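Local coordinates for uncharacterized protein (Borrelia turicatae, PDB 5VJ4) that is of unknown function but is a putative surface lipoprotein of a relapsing fever spirochete, differentially regulated between tick and mammal and possibly able to bind lipid, at residues E176-R181 with K229-M234; T180-M185 with Y238-A243; D293-A298 with A313-F318. All blocks are in the same frame, centred on the assembly; numbering follows the deposited sequence.

Contact 1 (E176-R181 with K229-M234); sequences EGVKTR and KNPRVM. With SO4 (sulfate ion), chain H; SO4 (sulfate ion), chain I.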
loop_
_atom_site.group_PDB
_atom_site.type_symbol
_atom_site.label_atom_id
_atom_site.label_comp_id
_atom_site.label_asym_id
_atom_site.label_seq_id
_atom_site.Cartn_x
_atom_site.Cartn_y
_atom_site.Cartn_z
ATOM N N GLU A 176 -6.894 -22.593 -16.899
ATOM C CA GLU A 176 -6.084 -21.703 -17.778
ATOM C C GLU A 176 -6.572 -20.258 -17.705
ATOM O O GLU A 176 -5.784 -19.340 -17.463
ATOM C CB GLU A 176 -6.039 -22.168 -19.243
ATOM N N GLY A 177 -7.889 -20.092 -17.822
ATOM C CA GLY A 177 -8.540 -18.787 -17.866
ATOM C C GLY A 177 -8.218 -17.885 -16.705
ATOM O O GLY A 177 -8.249 -16.656 -16.842
ATOM N N VAL A 178 -7.906 -18.491 -15.563
ATOM C CA VAL A 178 -7.599 -17.732 -14.338
ATOM C C VAL A 178 -6.184 -17.962 -13.797
ATOM O O VAL A 178 -5.789 -17.334 -12.812
ATOM C CB VAL A 178 -8.638 -17.990 -13.208
ATOM C CG1 VAL A 178 -10.019 -17.451 -13.597
ATOM C CG2 VAL A 178 -8.688 -19.469 -12.802
ATOM N N LYS A 179 -5.432 -18.857 -14.434
ATOM C CA LYS A 179 -4.075 -19.235 -14.001
ATOM C C LYS A 179 -3.246 -18.031 -13.518
ATOM O O LYS A 179 -2.835 -17.974 -12.351
ATOM C CB LYS A 179 -3.344 -19.963 -15.142
ATOM C CG LYS A 179 -2.022 -20.604 -14.753
ATOM C CD LYS A 179 -1.154 -20.889 -15.970
ATOM C CE LYS A 179 -0.051 -21.893 -15.654
ATOM N NZ LYS A 179 0.997 -21.835 -16.708
ATOM N N THR A 180 -3.061 -17.062 -14.416
ATOM C CA THR A 180 -2.250 -15.886 -14.150
ATOM C C THR A 180 -2.636 -15.220 -12.842
ATOM O O THR A 180 -1.783 -15.024 -11.966
ATOM C CB THR A 180 -2.309 -14.869 -15.321
ATOM O OG1 THR A 180 -1.636 -15.420 -16.445
ATOM C CG2 THR A 180 -1.592 -13.595 -14.987
ATOM N N ARG A 181 -3.920 -14.905 -12.696
ATOM C CA ARG A 181 -4.370 -14.095 -11.570
ATOM C C ARG A 181 -4.078 -14.757 -10.245
ATOM O O ARG A 181 -3.796 -14.057 -9.252
ATOM C CB ARG A 181 -5.856 -13.780 -11.665
ATOM C CG ARG A 181 -6.203 -12.427 -11.080
ATOM C CD ARG A 181 -7.601 -12.056 -11.444
ATOM N NE ARG A 181 -8.096 -10.951 -10.631
ATOM C CZ ARG A 181 -9.387 -10.661 -10.485
ATOM N NH1 ARG A 181 -10.319 -11.400 -11.087
ATOM N NH2 ARG A 181 -9.741 -9.615 -9.756
ATOM N N LYS A 229 -13.682 -22.632 -8.692
ATOM C CA LYS A 229 -15.035 -23.060 -8.960
ATOM C C LYS A 229 -15.962 -21.881 -9.278
ATOM O O LYS A 229 -16.838 -22.002 -10.121
ATOM C CB LYS A 229 -15.534 -23.888 -7.796
ATOM C CG LYS A 229 -14.532 -24.987 -7.468
ATOM C CD LYS A 229 -15.067 -26.098 -6.569
ATOM C CE LYS A 229 -15.366 -25.632 -5.143
ATOM N NZ LYS A 229 -15.533 -26.784 -4.219
ATOM N N ASN A 230 -15.744 -20.731 -8.654
ATOM C CA ASN A 230 -16.579 -19.572 -8.939
ATOM C C ASN A 230 -15.794 -18.287 -9.102
ATOM O O ASN A 230 -15.903 -17.401 -8.280
ATOM C CB ASN A 230 -17.582 -19.395 -7.815
ATOM C CG ASN A 230 -18.663 -20.413 -7.865
ATOM O OD1 ASN A 230 -18.656 -21.368 -7.096
ATOM N ND2 ASN A 230 -19.593 -20.239 -8.796
ATOM N N PRO A 231 -15.037 -18.156 -10.191
ATOM C CA PRO A 231 -14.111 -17.038 -10.453
ATOM C C PRO A 231 -14.557 -15.584 -10.252
ATOM O O PRO A 231 -13.711 -14.705 -10.190
ATOM C CB PRO A 231 -13.730 -17.268 -11.905
ATOM C CG PRO A 231 -13.747 -18.754 -12.024
ATOM C CD PRO A 231 -14.957 -19.180 -11.253
ATOM N N ARG A 232 -15.844 -15.311 -10.147
ATOM C CA ARG A 232 -16.298 -13.931 -9.919
ATOM C C ARG A 232 -15.892 -13.428 -8.525
ATOM O O ARG A 232 -15.685 -12.219 -8.345
ATOM C CB ARG A 232 -17.813 -13.833 -10.102
ATOM C CG ARG A 232 -18.560 -14.937 -9.380
ATOM C CD ARG A 232 -20.001 -14.912 -9.741
ATOM N NE ARG A 232 -20.693 -16.100 -9.246
ATOM C CZ ARG A 232 -21.517 -16.074 -8.205
ATOM N NH1 ARG A 232 -22.138 -17.189 -7.831
ATOM N NH2 ARG A 232 -21.728 -14.926 -7.545
ATOM N N VAL A 233 -15.769 -14.354 -7.563
ATOM C CA VAL A 233 -15.411 -14.000 -6.190
ATOM C C VAL A 233 -14.135 -13.171 -6.102
ATOM O O VAL A 233 -14.072 -12.243 -5.286
ATOM C CB VAL A 233 -15.378 -15.206 -5.267
ATOM C CG1 VAL A 233 -16.718 -15.912 -5.332
ATOM C CG2 VAL A 233 -14.311 -16.189 -5.671
HETATM N N MSE A 234 -13.175 -13.446 -6.993
HETATM C CA MSE A 234 -11.927 -12.652 -7.076
HETATM C C MSE A 234 -12.121 -11.157 -7.210
HETATM O O MSE A 234 -11.250 -10.390 -6.800
HETATM C CB MSE A 234 -11.013 -13.102 -8.204
HETATM C CG MSE A 234 -10.980 -14.615 -8.284
HETATM SE SE MSE A 234 -9.523 -15.163 -9.496
HETATM C CE MSE A 234 -10.344 -16.857 -10.071
HETATM S S SO4 H . -18.268 -17.180 -12.305
HETATM O O1 SO4 H . -19.388 -18.124 -11.995
HETATM O O2 SO4 H . -17.485 -17.076 -11.078
HETATM O O3 SO4 H . -18.729 -15.838 -12.746
HETATM O O4 SO4 H . -17.376 -17.634 -13.389
HETATM S S SO4 I . -7.557 -6.647 -9.383
HETATM O O1 SO4 I . -8.664 -7.380 -8.736
HETATM O O2 SO4 I . -7.393 -5.423 -8.560
HETATM O O3 SO4 I . -6.285 -7.468 -9.416
HETATM O O4 SO4 I . -8.045 -6.261 -10.735
#

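Contact 2 (T180-M185 with Y238-A243); sequences TRLQNM and YGWLDA. With SO4 (sulfate ion), chain E; SO4 (sulfate ion), chain I.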
loop_
_atom_site.group_PDB
_atom_site.type_symbol
_atom_site.label_atom_id
_atom_site.label_comp_id
_atom_site.label_asym_id
_atom_site.label_seq_id
_atom_site.Cartn_x
_atom_site.Cartn_y
_atom_site.Cartn_z
ATOM N N THR A 180 -3.061 -17.062 -14.416
ATOM C CA THR A 180 -2.250 -15.886 -14.150
ATOM C C THR A 180 -2.636 -15.220 -12.842
ATOM O O THR A 180 -1.783 -15.024 -11.966
ATOM C CB THR A 180 -2.309 -14.869 -15.321
ATOM O OG1 THR A 180 -1.636 -15.420 -16.445
ATOM C CG2 THR A 180 -1.592 -13.595 -14.987
ATOM N N ARG A 181 -3.920 -14.905 -12.696
ATOM C CA ARG A 181 -4.370 -14.095 -11.570
ATOM C C ARG A 181 -4.078 -14.757 -10.245
ATOM O O ARG A 181 -3.796 -14.057 -9.252
ATOM C CB ARG A 181 -5.856 -13.780 -11.665
ATOM C CG ARG A 181 -6.203 -12.427 -11.080
ATOM C CD ARG A 181 -7.601 -12.056 -11.444
ATOM N NE ARG A 181 -8.096 -10.951 -10.631
ATOM C CZ ARG A 181 -9.387 -10.661 -10.485
ATOM N NH1 ARG A 181 -10.319 -11.400 -11.087
ATOM N NH2 ARG A 181 -9.741 -9.615 -9.756
ATOM N N LEU A 182 -4.150 -16.091 -10.231
ATOM C CA LEU A 182 -3.800 -16.831 -9.033
ATOM C C LEU A 182 -2.305 -16.780 -8.736
ATOM O O LEU A 182 -1.911 -16.523 -7.597
ATOM C CB LEU A 182 -4.322 -18.256 -9.098
ATOM C CG LEU A 182 -5.852 -18.373 -9.105
ATOM C CD1 LEU A 182 -6.218 -19.835 -9.217
ATOM C CD2 LEU A 182 -6.525 -17.771 -7.871
ATOM N N GLN A 183 -1.481 -16.985 -9.764
ATOM C CA GLN A 183 -0.036 -16.895 -9.605
ATOM C C GLN A 183 0.347 -15.537 -9.000
ATOM O O GLN A 183 1.119 -15.500 -8.032
ATOM C CB GLN A 183 0.670 -17.103 -10.928
ATOM C CG GLN A 183 0.611 -18.527 -11.438
ATOM C CD GLN A 183 1.163 -18.664 -12.842
ATOM O OE1 GLN A 183 1.075 -17.735 -13.653
ATOM N NE2 GLN A 183 1.720 -19.831 -13.146
ATOM N N ASN A 184 -0.213 -14.440 -9.531
ATOM C CA ASN A 184 0.075 -13.129 -8.969
ATOM C C ASN A 184 -0.237 -13.037 -7.487
ATOM O O ASN A 184 0.585 -12.550 -6.707
ATOM C CB ASN A 184 -0.621 -12.035 -9.753
ATOM C CG ASN A 184 -0.187 -12.022 -11.200
ATOM O OD1 ASN A 184 0.617 -12.851 -11.621
ATOM N ND2 ASN A 184 -0.703 -11.076 -11.966
HETATM N N MSE A 185 -1.400 -13.549 -7.091
HETATM C CA MSE A 185 -1.709 -13.577 -5.686
HETATM C C MSE A 185 -0.701 -14.465 -4.992
HETATM O O MSE A 185 -0.144 -14.082 -3.954
HETATM C CB MSE A 185 -3.132 -14.006 -5.408
HETATM C CG MSE A 185 -3.589 -13.575 -4.001
HETATM SE SE MSE A 185 -3.527 -11.619 -3.666
HETATM C CE MSE A 185 -5.020 -11.129 -4.873
ATOM N N TYR A 238 -13.197 -9.829 -0.153
ATOM C CA TYR A 238 -13.707 -10.911 0.729
ATOM C C TYR A 238 -13.688 -12.271 0.030
ATOM O O TYR A 238 -13.787 -13.299 0.682
ATOM C CB TYR A 238 -15.127 -10.642 1.232
ATOM C CG TYR A 238 -15.316 -9.531 2.247
ATOM C CD1 TYR A 238 -15.183 -8.175 1.891
ATOM C CD2 TYR A 238 -15.654 -9.827 3.560
ATOM C CE1 TYR A 238 -15.362 -7.156 2.841
ATOM C CE2 TYR A 238 -15.842 -8.816 4.513
ATOM C CZ TYR A 238 -15.711 -7.497 4.153
ATOM O OH TYR A 238 -15.915 -6.524 5.116
ATOM N N GLY A 239 -13.556 -12.279 -1.298
ATOM C CA GLY A 239 -13.552 -13.527 -2.052
ATOM C C GLY A 239 -12.305 -14.320 -1.786
ATOM O O GLY A 239 -12.298 -15.530 -1.951
ATOM N N TRP A 240 -11.252 -13.624 -1.368
ATOM C CA TRP A 240 -9.951 -14.235 -1.110
ATOM C C TRP A 240 -9.710 -14.637 0.328
ATOM O O TRP A 240 -8.822 -15.449 0.602
ATOM C CB TRP A 240 -8.889 -13.251 -1.491
ATOM C CG TRP A 240 -8.923 -12.853 -2.890
ATOM C CD1 TRP A 240 -9.628 -11.822 -3.424
ATOM C CD2 TRP A 240 -8.167 -13.432 -3.961
ATOM N NE1 TRP A 240 -9.362 -11.715 -4.779
ATOM C CE2 TRP A 240 -8.469 -12.696 -5.130
ATOM C CE3 TRP A 240 -7.254 -14.498 -4.045
ATOM C CZ2 TRP A 240 -7.901 -13.001 -6.369
ATOM C CZ3 TRP A 240 -6.683 -14.799 -5.282
ATOM C CH2 TRP A 240 -7.009 -14.053 -6.429
ATOM N N LEU A 241 -10.475 -14.037 1.237
ATOM C CA LEU A 241 -10.428 -14.335 2.675
ATOM C C LEU A 241 -11.056 -15.670 2.988
ATOM O O LEU A 241 -12.107 -16.001 2.441
ATOM C CB LEU A 241 -11.170 -13.255 3.471
ATOM C CG LEU A 241 -10.759 -11.802 3.140
ATOM C CD1 LEU A 241 -11.433 -10.772 4.014
ATOM C CD2 LEU A 241 -9.270 -11.608 3.256
ATOM N N ASP A 242 -10.404 -16.439 3.860
ATOM C CA ASP A 242 -11.018 -17.640 4.434
ATOM C C ASP A 242 -11.890 -17.262 5.649
ATOM O O ASP A 242 -11.979 -16.089 6.031
ATOM C CB ASP A 242 -9.939 -18.629 4.861
ATOM C CG ASP A 242 -9.416 -18.345 6.249
ATOM O OD1 ASP A 242 -8.937 -17.203 6.448
ATOM O OD2 ASP A 242 -9.524 -19.247 7.133
ATOM N N ALA A 243 -12.481 -18.263 6.292
ATOM C CA ALA A 243 -13.338 -18.009 7.435
ATOM C C ALA A 243 -12.638 -17.220 8.541
ATOM O O ALA A 243 -13.193 -16.241 9.066
ATOM C CB ALA A 243 -13.905 -19.309 7.955
HETATM S S SO4 E . -13.599 -20.945 3.650
HETATM O O1 SO4 E . -14.578 -21.640 4.523
HETATM O O2 SO4 E . -14.086 -19.578 3.391
HETATM O O3 SO4 E . -13.386 -21.645 2.353
HETATM O O4 SO4 E . -12.322 -20.820 4.375
HETATM S S SO4 I . -7.557 -6.647 -9.383
HETATM O O1 SO4 I . -8.664 -7.380 -8.736
HETATM O O2 SO4 I . -7.393 -5.423 -8.560
HETATM O O3 SO4 I . -6.285 -7.468 -9.416
HETATM O O4 SO4 I . -8.045 -6.261 -10.735
#

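Contact 3 (D293-A298 with A313-F318); sequences DEALNA and ARLNRF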
loop_
_atom_site.group_PDB
_atom_site.type_symbol
_atom_site.label_atom_id
_atom_site.label_comp_id
_atom_site.label_asym_id
_atom_site.label_seq_id
_atom_site.Cartn_x
_atom_site.Cartn_y
_atom_site.Cartn_z
ATOM N N ASP A 293 -4.321 -10.130 25.171
ATOM C CA ASP A 293 -4.932 -11.147 26.015
ATOM C C ASP A 293 -3.960 -11.771 26.957
ATOM O O ASP A 293 -4.298 -11.997 28.099
ATOM C CB ASP A 293 -5.632 -12.198 25.179
ATOM C CG ASP A 293 -6.743 -11.591 24.342
ATOM O OD1 ASP A 293 -6.854 -10.332 24.305
ATOM O OD2 ASP A 293 -7.502 -12.361 23.725
ATOM N N GLU A 294 -2.741 -12.037 26.493
ATOM C CA GLU A 294 -1.697 -12.545 27.380
ATOM C C GLU A 294 -1.482 -11.591 28.536
ATOM O O GLU A 294 -1.396 -12.027 29.685
ATOM C CB GLU A 294 -0.380 -12.760 26.638
ATOM C CG GLU A 294 -0.403 -13.783 25.516
ATOM C CD GLU A 294 -0.775 -15.183 25.962
ATOM O OE1 GLU A 294 -0.643 -15.497 27.167
ATOM O OE2 GLU A 294 -1.187 -15.981 25.088
ATOM N N ALA A 295 -1.434 -10.294 28.221
ATOM C CA ALA A 295 -1.229 -9.255 29.228
ATOM C C ALA A 295 -2.423 -9.162 30.154
ATOM O O ALA A 295 -2.274 -8.823 31.322
ATOM C CB ALA A 295 -0.907 -7.902 28.585
ATOM N N LEU A 296 -3.604 -9.484 29.636
ATOM C CA LEU A 296 -4.807 -9.547 30.454
ATOM C C LEU A 296 -4.684 -10.620 31.531
ATOM O O LEU A 296 -4.882 -10.330 32.720
ATOM C CB LEU A 296 -6.024 -9.830 29.580
ATOM C CG LEU A 296 -7.400 -9.762 30.201
ATOM C CD1 LEU A 296 -7.762 -8.307 30.016
ATOM C CD2 LEU A 296 -8.365 -10.680 29.468
ATOM N N ASN A 297 -4.338 -11.842 31.122
ATOM C CA ASN A 297 -4.167 -12.960 32.054
ATOM C C ASN A 297 -3.099 -12.681 33.082
ATOM O O ASN A 297 -3.330 -12.839 34.282
ATOM C CB ASN A 297 -3.894 -14.255 31.313
ATOM C CG ASN A 297 -5.126 -14.761 30.605
ATOM O OD1 ASN A 297 -5.666 -15.808 30.962
ATOM N ND2 ASN A 297 -5.606 -13.999 29.621
ATOM N N ALA A 298 -1.953 -12.214 32.602
ATOM C CA ALA A 298 -0.863 -11.826 33.467
ATOM C C ALA A 298 -1.266 -10.763 34.519
ATOM O O ALA A 298 -0.734 -10.772 35.608
ATOM C CB ALA A 298 0.317 -11.358 32.635
ATOM N N ALA A 313 -4.406 0.136 34.276
ATOM C CA ALA A 313 -4.568 1.383 33.553
ATOM C C ALA A 313 -3.893 1.270 32.200
ATOM O O ALA A 313 -4.498 1.586 31.179
ATOM C CB ALA A 313 -3.986 2.556 34.341
ATOM N N ARG A 314 -2.652 0.788 32.207
ATOM C CA ARG A 314 -1.856 0.698 30.999
ATOM C C ARG A 314 -2.580 -0.172 29.981
ATOM O O ARG A 314 -2.679 0.211 28.812
ATOM C CB ARG A 314 -0.488 0.116 31.309
ATOM C CG ARG A 314 0.216 0.769 32.478
ATOM C CD ARG A 314 1.467 1.515 32.052
ATOM N NE ARG A 314 2.457 0.593 31.478
ATOM C CZ ARG A 314 3.271 -0.210 32.170
ATOM N NH1 ARG A 314 3.261 -0.224 33.497
ATOM N NH2 ARG A 314 4.113 -1.007 31.528
ATOM N N LEU A 315 -3.095 -1.321 30.436
ATOM C CA LEU A 315 -3.787 -2.247 29.559
ATOM C C LEU A 315 -4.938 -1.542 28.873
ATOM O O LEU A 315 -5.042 -1.593 27.654
ATOM C CB LEU A 315 -4.313 -3.461 30.309
ATOM C CG LEU A 315 -4.913 -4.562 29.422
ATOM C CD1 LEU A 315 -3.812 -5.306 28.680
ATOM C CD2 LEU A 315 -5.760 -5.561 30.212
ATOM N N ASN A 316 -5.777 -0.869 29.652
ATOM C CA ASN A 316 -6.920 -0.172 29.067
ATOM C C ASN A 316 -6.520 0.980 28.181
ATOM O O ASN A 316 -7.085 1.153 27.106
ATOM C CB ASN A 316 -7.918 0.263 30.122
ATOM C CG ASN A 316 -8.625 -0.919 30.736
ATOM O OD1 ASN A 316 -8.663 -1.987 30.140
ATOM N ND2 ASN A 316 -9.179 -0.743 31.929
ATOM N N ARG A 317 -5.516 1.733 28.613
ATOM C CA ARG A 317 -5.058 2.879 27.851
ATOM C C ARG A 317 -4.502 2.425 26.508
ATOM O O ARG A 317 -4.825 3.000 25.473
ATOM C CB ARG A 317 -4.018 3.666 28.645
ATOM C CG ARG A 317 -3.235 4.672 27.831
ATOM C CD ARG A 317 -2.022 5.095 28.636
ATOM N NE ARG A 317 -0.867 5.437 27.799
ATOM C CZ ARG A 317 0.403 5.298 28.179
ATOM N NH1 ARG A 317 0.690 4.791 29.379
ATOM N NH2 ARG A 317 1.388 5.662 27.359
ATOM N N PHE A 318 -3.683 1.381 26.545
ATOM C CA PHE A 318 -3.073 0.856 25.340
ATOM C C PHE A 318 -4.107 0.367 24.353
ATOM O O PHE A 318 -4.038 0.741 23.194
ATOM C CB PHE A 318 -2.081 -0.257 25.658
ATOM C CG PHE A 318 -0.748 0.238 26.131
ATOM C CD1 PHE A 318 -0.328 1.530 25.833
ATOM C CD2 PHE A 318 0.114 -0.602 26.848
ATOM C CE1 PHE A 318 0.908 1.990 26.258
ATOM C CE2 PHE A 318 1.353 -0.150 27.276
ATOM C CZ PHE A 318 1.755 1.147 26.974
#

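Contact 1 (E176-R181 with K229-M234)
R181 NH2 is held at two points: it donates to O1 of a sulfate ion at 2.7 Å, with an N-H...O angle of 144°, and forms a salt bridge with D235, the residue just after 229-234. The sulfate oxygen lies at the edge of the guanidinium, in its plane. M234, modelled as selenomethionine, instead lies over one face, its CB 3.4 Å from R181 NH1 and nearer the rim than the centre. The two extended side chains slide past each other in opposite directions. M234 thereby carries its CE down to V178, 3.6 Å from CG1, and that same CG1 lies 4.1 Å from P231 CB at the margin of the patch. A second sulfate is modelled against the loop at R232, but so tightly that its placement is doubtful. The first sulfate, probably from the crystallisation liquor, is also bound by R181 NE of the second subunit, and its charge probably lets the two arginines come close at the dimer interface. Here the first turns of helix 176-201 meet the loop that leaves helix 224-229 on its way to helix 243-256, with M234 also resting on I227 of helix 224-229.

Contact 2 (T180-M185 with Y238-A243)
Two bends fold M185, modelled as selenomethionine, back over W240: CG leaves anti to the backbone N (chi1 -160°), then chi2 and chi3 both turn near +60°, setting CE above the indole. W240 reaches in from the opposite direction and offers a face. M185 CE stands 3.7 Å from the centroid of the W240 six-membered ring, only 8° off the ring normal, a CH-pi contact. M185 SE is farther, 4.8 Å from that centroid, a longer Met-aromatic contact. Nearer the backbone, M185 CG meets W240 CZ3 at 3.6 Å, and L182 CD2 comes to the same W240 CZ3 at 3.9 Å, obliquely. W240 is further enclosed by I227 of helix 224-229 and V275 of helix 263-301, and its NE1 donates to the carbonyl of M234. Past the tryptophan, D242 N-caps helix 243-256 through the backbone N atoms of D244 and D245, while A243 N donates to O4 of a sulfate, probably from the crystallisation liquor, at 3.2 Å, and R246 NH2 binds the same ion. Across the contact itself the attraction is dispersion and CH-pi: a polarisable methyl-selenium group lies on a buried indole whose one N-H is already spent on a backbone oxygen.

Contact 3 (D293-A298 with A313-F318)
L315 is the centre of this contact, its two methyls divided between two neighbours on the other helix. L315 CD1 meets A295 CB at 3.9 Å, and L315 CD2 meets L296 CD1 at 3.4 Å, the two leucines crossing obliquely. L315 CD2 also comes within 4.1 Å of L296 CA, so the branch lies close against the opposing backbone as well. L315 carries CG anti to its own N (chi1 -173°), which extends the forked end straight at helix 263-301. L296 leaves its helix to one side, and it is the methyl end that turns in to meet L315, forming the outer, solvent-exposed margin of the contact, while A295 and L315 are buried.

One shell out, H292 and I299 of helix 263-301 also touch L315. Together with A295 and L296 they form the four-residue diamond, spaced i, i+3, i+4, i+7, that receives a side chain in knobs-into-holes packing. The third wall is helix 345-365: L355 packs on both L315 and R314, A359 on A298, and Y351 meets the ring of F318 with the planes at about 40°. Away from the apolar seam, D293 O accepts from both N297 N and N297 ND2, the hydrogen bond from N297 ND2 to D293 O being 2.8 Å long with its donor above the carbonyl plane. F318 CE1 lies over the centre of one face of the R317 guanidinium, whose NE makes a salt bridge with E321.

The partner helices run antiparallel, as the successive arms of a helical hairpin, with CA atoms of L296 and L315 7.4 Å apart. Between these two segments cohesion rests on dispersion among three aliphatic side chains; N297 and R317 find their polar partners within their own helices, and R314 makes a long, weak ion pair with D358.

Overall arrangement
Contacts 1 and 2 are neighbours, their centres 9 Å apart: both start on helix 176-201, share T180 and R181, and pin successive parts of the loop between helices 224-229 and 243-256. They touch each other through M234 and W240, and both reach the second subunit, so this end of the molecule carries part of the dimer interface. Contact 3 comes later in sequence and lies on the other side of the chain's centre, with centres 44 Å from contact 1 and 35 Å from contact 2. Helix 263-301, which packs on contact 2 through V275, runs from the end that meets the second subunit to the hairpin it forms with helix 308-334, on which the last helix, 345-365, packs.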